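PDB 2IF6: lipid binding hydrolase from Escherichia coli, which is of uncertain function but probably acts as a hydrolase, belonging to a family of permuted papain-like amidases. Local coordinates for residues V53-L58 against T90-L95. Residues are numbered along the deposited sequence; the frame is centred on the assembly and turned at random.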
loop_
_atom_site.group_PDB
_atom_site.type_symbol
_atom_site.label_atom_id
_atom_site.label_comp_id
_atom_site.label_asym_id
_atom_site.label_seq_id
_atom_site.Cartn_x
_atom_site.Cartn_y
_atom_site.Cartn_z
ATOM N N VAL A 53 0.673 2.462 -12.021
ATOM C CA VAL A 53 1.628 1.657 -11.248
ATOM C C VAL A 53 2.994 1.889 -11.889
ATOM O O VAL A 53 3.150 1.851 -13.126
ATOM C CB VAL A 53 1.273 0.156 -11.248
ATOM C CG1 VAL A 53 2.376 -0.656 -10.518
ATOM C CG2 VAL A 53 -0.179 -0.106 -10.637
ATOM N N LYS A 54 3.991 2.143 -11.054
ATOM C CA LYS A 54 5.286 2.647 -11.525
ATOM C C LYS A 54 6.362 2.460 -10.458
ATOM O O LYS A 54 6.060 2.189 -9.279
ATOM C CB LYS A 54 5.182 4.152 -11.823
ATOM C CG LYS A 54 5.079 4.994 -10.523
ATOM C CD LYS A 54 4.773 6.464 -10.770
ATOM C CE LYS A 54 6.053 7.247 -11.006
ATOM N NZ LYS A 54 5.756 8.664 -11.435
ATOM N N TYR A 55 7.604 2.635 -10.876
ATOM C CA TYR A 55 8.753 2.737 -9.964
ATOM C C TYR A 55 9.145 4.190 -9.709
ATOM O O TYR A 55 9.245 4.995 -10.645
ATOM C CB TYR A 55 9.981 2.081 -10.573
ATOM C CG TYR A 55 9.829 0.658 -11.031
ATOM C CD1 TYR A 55 9.674 -0.387 -10.113
ATOM C CD2 TYR A 55 9.906 0.347 -12.390
ATOM C CE1 TYR A 55 9.594 -1.702 -10.542
ATOM C CE2 TYR A 55 9.807 -0.941 -12.834
ATOM C CZ TYR A 55 9.659 -1.967 -11.914
ATOM O OH TYR A 55 9.554 -3.237 -12.396
ATOM N N THR A 56 9.412 4.506 -8.452
ATOM C CA THR A 56 9.827 5.829 -8.038
ATOM C C THR A 56 11.109 5.731 -7.217
ATOM O O THR A 56 11.176 4.904 -6.319
ATOM C CB THR A 56 8.742 6.438 -7.108
ATOM O OG1 THR A 56 7.510 6.507 -7.829
ATOM C CG2 THR A 56 9.126 7.812 -6.645
ATOM N N PRO A 57 12.115 6.594 -7.487
ATOM C CA PRO A 57 13.309 6.555 -6.632
ATOM C C PRO A 57 12.961 6.747 -5.147
ATOM O O PRO A 57 12.146 7.582 -4.794
ATOM C CB PRO A 57 14.163 7.712 -7.161
ATOM C CG PRO A 57 13.761 7.877 -8.557
ATOM C CD PRO A 57 12.267 7.575 -8.589
ATOM N N LEU A 58 13.548 5.934 -4.292
ATOM C CA LEU A 58 13.226 5.959 -2.853
ATOM C C LEU A 58 13.331 7.359 -2.203
ATOM O O LEU A 58 12.479 7.766 -1.424
ATOM C CB LEU A 58 14.101 4.948 -2.105
ATOM C CG LEU A 58 13.946 4.918 -0.584
ATOM C CD1 LEU A 58 12.499 4.454 -0.210
ATOM C CD2 LEU A 58 14.972 3.964 0.017
ATOM N N THR A 90 6.913 -10.552 -10.772
ATOM C CA THR A 90 5.471 -10.375 -10.690
ATOM C C THR A 90 5.079 -8.916 -10.728
ATOM O O THR A 90 4.105 -8.572 -11.374
ATOM C CB THR A 90 4.932 -11.023 -9.401
ATOM O OG1 THR A 90 5.217 -12.415 -9.447
ATOM C CG2 THR A 90 3.420 -10.843 -9.271
ATOM N N ALA A 91 5.840 -8.055 -10.034
ATOM C CA ALA A 91 5.521 -6.631 -10.001
ATOM C C ALA A 91 5.402 -6.097 -11.431
ATOM O O ALA A 91 4.580 -5.216 -11.702
ATOM C CB ALA A 91 6.554 -5.857 -9.235
ATOM N N LYS A 92 6.224 -6.635 -12.337
ATOM C CA LYS A 92 6.261 -6.149 -13.726
ATOM C C LYS A 92 4.924 -6.263 -14.445
ATOM O O LYS A 92 4.636 -5.472 -15.314
ATOM C CB LYS A 92 7.320 -6.896 -14.541
ATOM C CG LYS A 92 8.735 -6.559 -14.150
ATOM C CD LYS A 92 9.730 -7.328 -15.032
ATOM C CE LYS A 92 11.159 -6.928 -14.655
ATOM N NZ LYS A 92 12.226 -7.734 -15.362
ATOM N N ARG A 93 4.114 -7.240 -14.070
ATOM C CA ARG A 93 2.831 -7.513 -14.723
ATOM C C ARG A 93 1.783 -6.430 -14.460
ATOM O O ARG A 93 0.803 -6.349 -15.177
ATOM C CB ARG A 93 2.283 -8.883 -14.294
ATOM C CG ARG A 93 3.279 -10.055 -14.470
ATOM C CD ARG A 93 2.757 -11.366 -13.866
ATOM N NE ARG A 93 1.387 -11.673 -14.277
ATOM C CZ ARG A 93 0.455 -12.162 -13.452
ATOM N NH1 ARG A 93 0.743 -12.404 -12.168
ATOM N NH2 ARG A 93 -0.777 -12.404 -13.904
ATOM N N TYR A 94 1.998 -5.591 -13.443
ATOM C CA TYR A 94 1.024 -4.554 -13.049
ATOM C C TYR A 94 1.446 -3.144 -13.488
ATOM O O TYR A 94 0.672 -2.187 -13.344
ATOM C CB TYR A 94 0.820 -4.574 -11.518
ATOM C CG TYR A 94 0.258 -5.891 -11.011
ATOM C CD1 TYR A 94 -1.109 -6.066 -10.847
ATOM C CD2 TYR A 94 1.100 -6.956 -10.708
ATOM C CE1 TYR A 94 -1.628 -7.292 -10.381
ATOM C CE2 TYR A 94 0.598 -8.186 -10.279
ATOM C CZ TYR A 94 -0.758 -8.346 -10.113
ATOM O OH TYR A 94 -1.247 -9.559 -9.673
ATOM N N LEU A 95 2.665 -3.005 -14.020
ATOM C CA LEU A 95 3.159 -1.694 -14.393
ATOM C C LEU A 95 2.251 -1.058 -15.433
ATOM O O LEU A 95 1.749 -1.742 -16.345
ATOM C CB LEU A 95 4.587 -1.771 -14.958
ATOM C CG LEU A 95 5.675 -2.088 -13.947
ATOM C CD1 LEU A 95 6.957 -2.532 -14.624
ATOM C CD2 LEU A 95 5.950 -0.859 -12.985
#
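L95 meets the aromatic ring of Y55 where the edge strand 53-57 of the antiparallel sheet, in this permuted papain-like fold, lies beside the C-terminal end of helix 81-91 and the chain leading out of it. The two side chains cross at about a right angle. L95 CD2 stands over one face of the ring in a CH-pi contact, 4.1 Å from the centroid and 19° off the ring normal, displaced toward the rim. The other methyl, CD1, reaches the far end of the same ring, 3.5 Å from Y55 OH and close to CE2. A branched leucine suits this place because its two methyls spread over the tyrosine from face to hydroxyl end. CG of Y55 lies anti to the carbonyl carbon and beside the backbone N (chi1 -54°). The hydroxyl end of the ring reaches residues 92-95, and Y55 OH comes within 3.8 Å of K92 CG. K92 thus meets the hydroxyl through an aliphatic carbon, and its chain runs on extended beyond it, as suits a lysine at an exposed position. R40 adds a cation-pi contact with Y55.

V53 directs its CB toward the 90-95 segment, a place for a compact, beta-branched residue on a buried strand end. Its CG1, anti to the backbone N (chi1 175°), touches CB of Y94 and CD2 of L95, both at 4.3 Å. The rest of the Y94 side chain turns from the strand to touch V115 and V119 of helix 112-124, linking the 90-95 segment to that helix. No hydrogen bond joins the two segments, but V53 makes backbone hydrogen bonds with G96 and K97 just past L95. The backbone of residues 92-95 also presses on the valine: Y94 O lies 3.2 Å from V53 CB, with both CG1 and CG2 close by.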